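Local coordinates for protein Myo-inositol phosphohydrolase (Mitsuokella multacida, PDB 4WU3) that probably removes phosphate groups from inositol phosphates such as phytate, as a protein-tyrosine-phosphatase-like enzyme, and binds inositol-(1,3,4,5)-tetrakisphosphate, at residues A[101-106]-A[200-205]; A[115-120]-A[230-235]; A[236-241]-A[254-259]. The protein carries 2 engineered substitutions. All blocks are in the same frame, centred on the assembly; numbering follows the deposited sequence.

Contact 1: A[101-106]-A[200-205]; sequences ELEAIL and KQHGAN
Leu102 lays its CD2 methyl over one face of the His202 ring. The methyl stands toward the rim rather than the centre, with CD2 4.3 Å from His202 CG. The same leucine also packs on Met198 and Val199 of helix 195-201. Glu103, next in the chain, brings the polar part of the contact. Its side chain runs extended beyond CG and crosses that of His202 at about a right angle. His202 NE2 donates to Glu103 OE2 at 2.9 Å in a nearly straight bond, 167° at the hydrogen. The acceptor lies in the plane of the imidazole and uses its anti lone pair. Carboxylate and ring are turned 38° apart. The other ring nitrogen, ND1, is hydrogen-bonded to the carbonyl O of Met198. Both nitrogens therefore meet oxygen acceptors, which would tend to stabilise a protonated, positively charged ring. One turn on, Leu106 sets CD1 4.0 Å from His202 CB, and it also rests on Phe116 of the sheet. CG of His202 lies opposite its own carbonyl carbon (chi1 -80°), and this sends the ring toward helix 99-108. The backbone behind it ends helix 195-201. Gly203 has positive phi, and two bonds reach back into the last turn, among them Gly203 N to Lys200 O at 2.9 Å. They make a Schellman motif, whose histidine is clamped against a helix on the central sheet of the phosphatase-like domain.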
loop_
_atom_site.group_PDB
_atom_site.type_symbol
_atom_site.label_atom_id
_atom_site.label_comp_id
_atom_site.label_asym_id
_atom_site.label_seq_id
_atom_site.Cartn_x
_atom_site.Cartn_y
_atom_site.Cartn_z
ATOM N N GLU A 101 6.767 29.286 -17.685
ATOM C CA GLU A 101 5.502 28.544 -17.761
ATOM C C GLU A 101 4.489 29.120 -16.775
ATOM O O GLU A 101 3.296 29.189 -17.068
ATOM C CB GLU A 101 5.722 27.045 -17.535
ATOM C CG GLU A 101 6.494 26.383 -18.672
ATOM C CD GLU A 101 6.929 24.963 -18.369
ATOM O OE1 GLU A 101 7.232 24.643 -17.192
ATOM O OE2 GLU A 101 6.986 24.169 -19.337
ATOM N N LEU A 102 4.957 29.561 -15.612
ATOM C CA LEU A 102 4.062 30.245 -14.682
ATOM C C LEU A 102 3.528 31.517 -15.341
ATOM O O LEU A 102 2.328 31.811 -15.271
ATOM C CB LEU A 102 4.756 30.580 -13.362
ATOM C CG LEU A 102 3.932 31.425 -12.378
ATOM C CD1 LEU A 102 2.671 30.702 -11.932
ATOM C CD2 LEU A 102 4.742 31.840 -11.163
ATOM N N GLU A 103 4.416 32.260 -15.998
ATOM C CA GLU A 103 4.020 33.508 -16.659
ATOM C C GLU A 103 2.934 33.234 -17.704
ATOM O O GLU A 103 1.950 33.974 -17.796
ATOM C CB GLU A 103 5.239 34.212 -17.259
ATOM C CG GLU A 103 6.092 34.904 -16.204
ATOM C CD GLU A 103 7.526 35.157 -16.647
ATOM O OE1 GLU A 103 7.831 35.051 -17.856
ATOM O OE2 GLU A 103 8.359 35.462 -15.771
ATOM N N ALA A 104 3.084 32.140 -18.445
ATOM C CA ALA A 104 2.058 31.723 -19.391
ATOM C C ALA A 104 0.741 31.365 -18.689
ATOM O O ALA A 104 -0.346 31.676 -19.197
ATOM C CB ALA A 104 2.545 30.547 -20.216
ATOM N N ILE A 105 0.831 30.700 -17.533
ATOM C CA ILE A 105 -0.375 30.387 -16.749
ATOM C C ILE A 105 -1.086 31.663 -16.274
ATOM O O ILE A 105 -2.288 31.819 -16.439
ATOM C CB ILE A 105 -0.047 29.524 -15.519
ATOM C CG1 ILE A 105 0.374 28.116 -15.951
ATOM C CG2 ILE A 105 -1.253 29.463 -14.600
ATOM C CD1 ILE A 105 0.807 27.221 -14.810
ATOM N N LEU A 106 -0.324 32.577 -15.686
ATOM C CA LEU A 106 -0.874 33.834 -15.196
ATOM C C LEU A 106 -1.538 34.640 -16.316
ATOM O O LEU A 106 -2.584 35.247 -16.113
ATOM C CB LEU A 106 0.222 34.661 -14.532
ATOM C CG LEU A 106 0.718 34.119 -13.198
ATOM C CD1 LEU A 106 1.796 35.024 -12.630
ATOM C CD2 LEU A 106 -0.439 33.982 -12.232
ATOM N N LYS A 200 5.494 34.603 -5.318
ATOM C CA LYS A 200 5.174 35.884 -4.721
ATOM C C LYS A 200 5.824 37.062 -5.456
ATOM O O LYS A 200 5.271 38.156 -5.488
ATOM C CB LYS A 200 5.580 35.883 -3.259
ATOM C CG LYS A 200 4.694 34.993 -2.422
ATOM C CD LYS A 200 4.916 35.263 -0.954
ATOM C CE LYS A 200 3.887 34.533 -0.125
ATOM N NZ LYS A 200 4.150 34.700 1.329
ATOM N N GLN A 201 6.983 36.837 -6.062
ATOM C CA GLN A 201 7.630 37.884 -6.854
ATOM C C GLN A 201 6.832 38.189 -8.108
ATOM O O GLN A 201 7.002 39.242 -8.719
ATOM C CB GLN A 201 9.064 37.494 -7.215
ATOM C CG GLN A 201 10.017 37.779 -6.073
ATOM C CD GLN A 201 11.363 37.129 -6.255
ATOM O OE1 GLN A 201 11.797 36.864 -7.377
ATOM N NE2 GLN A 201 12.037 36.861 -5.144
ATOM N N HIS A 202 5.952 37.269 -8.485
ATOM C CA HIS A 202 5.047 37.519 -9.588
ATOM C C HIS A 202 3.728 38.107 -9.113
ATOM O O HIS A 202 2.811 38.299 -9.903
ATOM C CB HIS A 202 4.832 36.245 -10.397
ATOM C CG HIS A 202 5.946 35.967 -11.351
ATOM N ND1 HIS A 202 7.151 35.438 -10.949
ATOM C CD2 HIS A 202 6.060 36.200 -12.678
ATOM C CE1 HIS A 202 7.951 35.327 -11.992
ATOM N NE2 HIS A 202 7.313 35.784 -13.056
ATOM N N GLY A 203 3.649 38.398 -7.819
ATOM C CA GLY A 203 2.464 39.029 -7.240
ATOM C C GLY A 203 1.343 38.059 -6.938
ATOM O O GLY A 203 0.222 38.468 -6.647
ATOM N N ALA A 204 1.634 36.764 -7.002
ATOM C CA ALA A 204 0.608 35.758 -6.772
ATOM C C ALA A 204 0.671 35.213 -5.356
ATOM O O ALA A 204 1.561 35.551 -4.584
ATOM C CB ALA A 204 0.739 34.630 -7.788
ATOM N N ASN A 205 -0.294 34.364 -5.020
ATOM C CA ASN A 205 -0.350 33.740 -3.710
ATOM C C ASN A 205 0.108 32.286 -3.745
ATOM O O ASN A 205 0.119 31.659 -4.801
ATOM C CB ASN A 205 -1.770 33.808 -3.199
ATOM C CG ASN A 205 -2.288 35.219 -3.157
ATOM O OD1 ASN A 205 -1.975 35.967 -2.234
ATOM N ND2 ASN A 205 -3.075 35.600 -4.161
#

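Contact 2: A[115-120]-A[230-235]; sequences QFYDVD and KSLPKD
The phenolic OH of Tyr117 is flanked by two ring carbons of Pro233. CG and CD of Pro233 each lie 3.5 Å from Tyr117 OH, so the end of the tyrosine rests on the proline ring. Leu232 takes the flat part of the same tyrosine. Its CD2 methyl stands 3.9 Å from the centroid of the Tyr117 ring and 12° off the ring normal. That is a CH-pi contact, centred over one face. CD2 approaches the ring carbons evenly, with Tyr117 CE2 the nearest at 3.8 Å. The CB of Tyr117 points toward the 230-235 loop, and a chi1 of -67° swings the ring out with CG opposite the carbonyl carbon. Tyr117 also touches Ala236 and, on the adjacent strand 237-241, Leu238. At the other end of the contact, Asp235 meets Gln115. OD2 of Asp235 lies 3.2 Å from Gln115 CG, a close approach of a carboxylate oxygen to a methylene. A chi1 of 58° places the carboxylate there. The 230-235 loop leads from helix 219-230 into strand 237-241, and packs on the neighbouring parallel strand 116-122 of the mixed sheet in the phosphatase-like domain. Tyr117 OH and Asp235 OD2 both meet carbon, and the segments share neither a hydrogen bond nor a salt bridge. Cohesion therefore comes mainly from dispersion and shape, with the CH-pi contact at its centre.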
loop_
_atom_site.group_PDB
_atom_site.type_symbol
_atom_site.label_atom_id
_atom_site.label_comp_id
_atom_site.label_asym_id
_atom_site.label_seq_id
_atom_site.Cartn_x
_atom_site.Cartn_y
_atom_site.Cartn_z
ATOM N N GLN A 115 -5.377 37.508 -7.337
ATOM C CA GLN A 115 -6.436 36.526 -7.122
ATOM C C GLN A 115 -6.015 35.074 -7.386
ATOM O O GLN A 115 -6.834 34.164 -7.331
ATOM C CB GLN A 115 -7.642 36.885 -7.983
ATOM C CG GLN A 115 -8.499 37.945 -7.326
ATOM C CD GLN A 115 -7.759 39.245 -7.144
ATOM O OE1 GLN A 115 -7.558 39.727 -6.033
ATOM N NE2 GLN A 115 -7.385 39.831 -8.243
ATOM N N PHE A 116 -4.731 34.859 -7.640
ATOM C CA PHE A 116 -4.249 33.560 -8.084
ATOM C C PHE A 116 -3.523 32.864 -6.935
ATOM O O PHE A 116 -2.645 33.453 -6.304
ATOM C CB PHE A 116 -3.323 33.752 -9.290
ATOM C CG PHE A 116 -2.802 32.471 -9.880
ATOM C CD1 PHE A 116 -3.503 31.806 -10.857
ATOM C CD2 PHE A 116 -1.591 31.956 -9.476
ATOM C CE1 PHE A 116 -3.025 30.627 -11.400
ATOM C CE2 PHE A 116 -1.104 30.789 -10.020
ATOM C CZ PHE A 116 -1.824 30.120 -10.983
ATOM N N TYR A 117 -3.907 31.616 -6.661
ATOM C CA TYR A 117 -3.279 30.823 -5.602
ATOM C C TYR A 117 -2.605 29.588 -6.187
ATOM O O TYR A 117 -3.257 28.731 -6.764
ATOM C CB TYR A 117 -4.304 30.410 -4.538
ATOM C CG TYR A 117 -4.830 31.583 -3.749
ATOM C CD1 TYR A 117 -5.777 32.430 -4.299
ATOM C CD2 TYR A 117 -4.363 31.866 -2.465
ATOM C CE1 TYR A 117 -6.250 33.522 -3.598
ATOM C CE2 TYR A 117 -4.836 32.971 -1.757
ATOM C CZ TYR A 117 -5.786 33.785 -2.329
ATOM O OH TYR A 117 -6.289 34.887 -1.655
ATOM N N ASP A 118 -1.289 29.527 -6.048
ATOM C CA ASP A 118 -0.521 28.365 -6.418
ATOM C C ASP A 118 -0.623 27.381 -5.274
ATOM O O ASP A 118 -0.145 27.649 -4.172
ATOM C CB ASP A 118 0.937 28.763 -6.655
ATOM C CG ASP A 118 1.850 27.572 -6.874
ATOM O OD1 ASP A 118 1.376 26.526 -7.370
ATOM O OD2 ASP A 118 3.055 27.689 -6.557
ATOM N N VAL A 119 -1.278 26.256 -5.530
ATOM C CA VAL A 119 -1.350 25.181 -4.560
ATOM C C VAL A 119 -0.344 24.119 -4.949
ATOM O O VAL A 119 -0.577 23.317 -5.864
ATOM C CB VAL A 119 -2.761 24.569 -4.475
ATOM C CG1 VAL A 119 -2.806 23.470 -3.427
ATOM C CG2 VAL A 119 -3.789 25.649 -4.149
ATOM N N ASP A 120 0.771 24.138 -4.221
ATOM C CA ASP A 120 1.931 23.307 -4.467
ATOM C C ASP A 120 1.848 22.036 -3.645
ATOM O O ASP A 120 2.072 22.062 -2.436
ATOM C CB ASP A 120 3.180 24.102 -4.072
ATOM C CG ASP A 120 4.458 23.333 -4.268
ATOM O OD1 ASP A 120 4.391 22.185 -4.740
ATOM O OD2 ASP A 120 5.539 23.890 -3.945
ATOM N N LYS A 230 -11.563 27.304 3.186
ATOM C CA LYS A 230 -12.636 28.058 3.816
ATOM C C LYS A 230 -12.284 29.521 4.062
ATOM O O LYS A 230 -13.166 30.345 4.265
ATOM C CB LYS A 230 -13.019 27.392 5.131
ATOM C CG LYS A 230 -13.732 26.066 4.931
ATOM C CD LYS A 230 -13.585 25.157 6.137
ATOM C CE LYS A 230 -14.415 25.654 7.306
ATOM N NZ LYS A 230 -14.275 24.747 8.479
ATOM N N SER A 231 -10.998 29.846 4.038
ATOM C CA SER A 231 -10.577 31.208 4.287
ATOM C C SER A 231 -10.375 31.979 2.986
ATOM O O SER A 231 -9.988 33.137 3.027
ATOM C CB SER A 231 -9.282 31.223 5.102
ATOM O OG SER A 231 -8.176 30.874 4.277
ATOM N N LEU A 232 -10.637 31.352 1.838
ATOM C CA LEU A 232 -10.377 32.006 0.556
ATOM C C LEU A 232 -11.383 33.092 0.242
ATOM O O LEU A 232 -12.549 32.965 0.552
ATOM C CB LEU A 232 -10.404 31.007 -0.592
ATOM C CG LEU A 232 -9.201 30.091 -0.634
ATOM C CD1 LEU A 232 -9.375 29.039 -1.722
ATOM C CD2 LEU A 232 -7.956 30.928 -0.849
ATOM N N PRO A 233 -10.917 34.161 -0.392
ATOM C CA PRO A 233 -11.873 35.087 -0.914
ATOM C C PRO A 233 -12.662 34.455 -2.035
ATOM O O PRO A 233 -12.192 33.594 -2.759
ATOM C CB PRO A 233 -11.025 36.258 -1.423
ATOM C CG PRO A 233 -9.621 35.793 -1.426
ATOM C CD PRO A 233 -9.538 34.664 -0.454
ATOM N N LYS A 234 -13.886 34.880 -2.169
ATOM C CA LYS A 234 -14.714 34.311 -3.174
ATOM C C LYS A 234 -14.161 34.434 -4.581
ATOM O O LYS A 234 -14.546 33.672 -5.432
ATOM C CB LYS A 234 -16.040 35.010 -3.132
ATOM C CG LYS A 234 -17.046 34.357 -2.232
ATOM C CD LYS A 234 -18.236 35.276 -2.201
ATOM C CE LYS A 234 -19.443 34.656 -1.547
ATOM N NZ LYS A 234 -20.505 35.696 -1.541
ATOM N N ASP A 235 -13.313 35.395 -4.881
ATOM C CA ASP A 235 -12.924 35.514 -6.259
ATOM C C ASP A 235 -11.607 34.792 -6.523
ATOM O O ASP A 235 -10.907 35.063 -7.499
ATOM C CB ASP A 235 -12.825 36.979 -6.620
ATOM C CG ASP A 235 -11.842 37.722 -5.758
ATOM O OD1 ASP A 235 -11.535 37.262 -4.641
ATOM O OD2 ASP A 235 -11.367 38.787 -6.195
#

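Contact 3: A[236-241]-A[254-259]; sequences AWLHYH and VMHDIL
Tyr240 overlaps His256 at the edge of the imidazole, with its phenol end against ND1 and CB. Tyr240 OH and His256 ND1 are hydrogen-bonded at 2.7 Å, and either could be the donor. ND1 lies in the plane of the tyrosine ring, and the hydroxyl lies near that of the histidine. The two rings are steeply inclined, at 73°, with centroids 5.5 Å apart. The bond ties the end of strand 237-241 to helix 247-261, more than two turns in. The loop between them matches the HCX5R signature of protein tyrosine phosphatases, except that serine stands in place of the cysteine. This is consistent with the strand, P-loop and helix unit of that fold. Leu238, two residues before Tyr240 and on the same side of the strand, adds an apolar neighbour. Its CD1 meets the ring edge 3.6 Å from His256 CE1, in the ring plane. His256 reaches both partners with its CG trans to the backbone N, chi1 -167°. Its NE2 is hydrogen-bonded to the carbonyl O of Met89, so both ring nitrogens are engaged in this buried place. On the helix 219-230 side, Phe225 touches Tyr240, Met255 and Leu259.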
loop_
_atom_site.group_PDB
_atom_site.type_symbol
_atom_site.label_atom_id
_atom_site.label_comp_id
_atom_site.label_asym_id
_atom_site.label_seq_id
_atom_site.Cartn_x
_atom_site.Cartn_y
_atom_site.Cartn_z
ATOM N N ALA A 236 -11.264 33.868 -5.646
ATOM C CA ALA A 236 -9.957 33.246 -5.693
ATOM C C ALA A 236 -9.852 32.256 -6.846
ATOM O O ALA A 236 -10.785 31.507 -7.121
ATOM C CB ALA A 236 -9.671 32.547 -4.377
ATOM N N TRP A 237 -8.712 32.259 -7.521
ATOM C CA TRP A 237 -8.459 31.277 -8.551
ATOM C C TRP A 237 -7.404 30.323 -8.023
ATOM O O TRP A 237 -6.347 30.752 -7.584
ATOM C CB TRP A 237 -7.992 31.944 -9.840
ATOM C CG TRP A 237 -7.814 30.962 -10.933
ATOM C CD1 TRP A 237 -6.788 30.085 -11.071
ATOM C CD2 TRP A 237 -8.694 30.730 -12.028
ATOM N NE1 TRP A 237 -6.967 29.317 -12.183
ATOM C CE2 TRP A 237 -8.139 29.685 -12.790
ATOM C CE3 TRP A 237 -9.907 31.285 -12.430
ATOM C CZ2 TRP A 237 -8.740 29.203 -13.950
ATOM C CZ3 TRP A 237 -10.512 30.797 -13.567
ATOM C CH2 TRP A 237 -9.926 29.771 -14.317
ATOM N N LEU A 238 -7.718 29.032 -8.051
ATOM C CA LEU A 238 -6.829 27.987 -7.550
ATOM C C LEU A 238 -6.171 27.195 -8.675
ATOM O O LEU A 238 -6.841 26.668 -9.558
ATOM C CB LEU A 238 -7.610 27.022 -6.656
ATOM C CG LEU A 238 -8.126 27.598 -5.335
ATOM C CD1 LEU A 238 -8.650 26.482 -4.441
ATOM C CD2 LEU A 238 -7.040 28.378 -4.616
ATOM N N HIS A 239 -4.848 27.119 -8.631
ATOM C CA HIS A 239 -4.103 26.309 -9.572
ATOM C C HIS A 239 -3.365 25.231 -8.801
ATOM O O HIS A 239 -2.457 25.539 -8.028
ATOM C CB HIS A 239 -3.095 27.158 -10.352
ATOM C CG HIS A 239 -2.350 26.381 -11.381
ATOM N ND1 HIS A 239 -2.870 26.120 -12.628
ATOM C CD2 HIS A 239 -1.154 25.744 -11.327
ATOM C CE1 HIS A 239 -2.019 25.376 -13.309
ATOM N NE2 HIS A 239 -0.967 25.136 -12.546
ATOM N N TYR A 240 -3.776 23.977 -8.994
ATOM C CA TYR A 240 -3.164 22.841 -8.317
ATOM C C TYR A 240 -2.046 22.262 -9.171
ATOM O O TYR A 240 -2.171 22.133 -10.401
ATOM C CB TYR A 240 -4.187 21.732 -8.069
ATOM C CG TYR A 240 -5.353 22.126 -7.207
ATOM C CD1 TYR A 240 -5.224 22.218 -5.836
ATOM C CD2 TYR A 240 -6.596 22.387 -7.769
ATOM C CE1 TYR A 240 -6.297 22.578 -5.045
ATOM C CE2 TYR A 240 -7.672 22.745 -6.993
ATOM C CZ TYR A 240 -7.525 22.841 -5.629
ATOM O OH TYR A 240 -8.604 23.216 -4.847
ATOM N N HIS A 241 -0.946 21.907 -8.528
ATOM C CA HIS A 241 0.098 21.196 -9.240
ATOM C C HIS A 241 0.928 20.273 -8.338
ATOM O O HIS A 241 1.059 20.483 -7.123
ATOM C CB HIS A 241 0.998 22.187 -9.972
ATOM C CG HIS A 241 2.132 22.688 -9.147
ATOM N ND1 HIS A 241 3.307 21.983 -8.998
ATOM C CD2 HIS A 241 2.272 23.819 -8.421
ATOM C CE1 HIS A 241 4.120 22.658 -8.207
ATOM N NE2 HIS A 241 3.515 23.775 -7.844
ATOM N N VAL A 254 -10.341 16.713 -8.337
ATOM C CA VAL A 254 -11.544 15.976 -7.942
ATOM C C VAL A 254 -12.109 16.486 -6.614
ATOM O O VAL A 254 -13.315 16.681 -6.497
ATOM C CB VAL A 254 -11.267 14.464 -7.844
ATOM C CG1 VAL A 254 -12.373 13.746 -7.085
ATOM C CG2 VAL A 254 -11.123 13.878 -9.237
ATOM N N MET A 255 -11.254 16.712 -5.620
ATOM C CA MET A 255 -11.705 17.327 -4.363
ATOM C C MET A 255 -12.359 18.700 -4.584
ATOM O O MET A 255 -13.410 19.003 -4.021
ATOM C CB MET A 255 -10.539 17.478 -3.383
ATOM C CG MET A 255 -10.028 16.165 -2.817
ATOM S SD MET A 255 -8.447 16.361 -1.966
ATOM C CE MET A 255 -8.925 17.408 -0.583
ATOM N N HIS A 256 -11.725 19.530 -5.400
ATOM C CA HIS A 256 -12.251 20.856 -5.717
ATOM C C HIS A 256 -13.648 20.750 -6.334
ATOM O O HIS A 256 -14.588 21.410 -5.887
ATOM C CB HIS A 256 -11.287 21.569 -6.677
ATOM C CG HIS A 256 -11.541 23.038 -6.833
ATOM N ND1 HIS A 256 -10.885 23.994 -6.086
ATOM C CD2 HIS A 256 -12.368 23.714 -7.662
ATOM C CE1 HIS A 256 -11.307 25.195 -6.440
ATOM N NE2 HIS A 256 -12.201 25.052 -7.402
ATOM N N ASP A 257 -13.771 19.908 -7.358
ATOM C CA ASP A 257 -15.036 19.698 -8.060
ATOM C C ASP A 257 -16.099 19.275 -7.041
ATOM O O ASP A 257 -17.219 19.779 -7.043
ATOM C CB ASP A 257 -14.842 18.628 -9.133
ATOM C CG ASP A 257 -15.947 18.613 -10.178
ATOM O OD1 ASP A 257 -17.062 19.102 -9.906
ATOM O OD2 ASP A 257 -15.706 18.080 -11.281
ATOM N N ILE A 258 -15.727 18.364 -6.145
ATOM C CA ILE A 258 -16.637 17.881 -5.112
ATOM C C ILE A 258 -17.094 18.997 -4.161
ATOM O O ILE A 258 -18.274 19.099 -3.816
ATOM C CB ILE A 258 -15.960 16.764 -4.293
ATOM C CG1 ILE A 258 -15.969 15.446 -5.084
ATOM C CG2 ILE A 258 -16.635 16.613 -2.942
ATOM C CD1 ILE A 258 -14.963 14.432 -4.584
ATOM N N LEU A 259 -16.154 19.829 -3.730
ATOM C CA LEU A 259 -16.470 20.964 -2.854
ATOM C C LEU A 259 -17.438 21.955 -3.510
ATOM O O LEU A 259 -18.243 22.589 -2.827
ATOM C CB LEU A 259 -15.194 21.693 -2.450
ATOM C CG LEU A 259 -14.363 21.020 -1.360
ATOM C CD1 LEU A 259 -12.962 21.606 -1.304
ATOM C CD2 LEU A 259 -15.067 21.150 -0.012
#

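Contact 3 is buried, contact 1 is partly buried, and contact 2 lies at the surface. All three rest on the same mixed sheet. Strand 116-122 bonds to Asn205 of contact 1 through Phe116 and Asp118, and to Trp237 of contact 3 through Gln115 and Tyr117. Contacts 2 and 3 hold neighbouring strands. Helix 99-108 of contact 1 reaches the strand of contact 3, where Ile105 packs on His239. The chemistry differs with place. Each of contacts 1 and 3 turns on a histidine whose second nitrogen binds a backbone carbonyl; across the contact, His202 meets a carboxylate and His256 a phenol. Contact 2 has mostly carbon contacts, round a tyrosine and beside an aspartate.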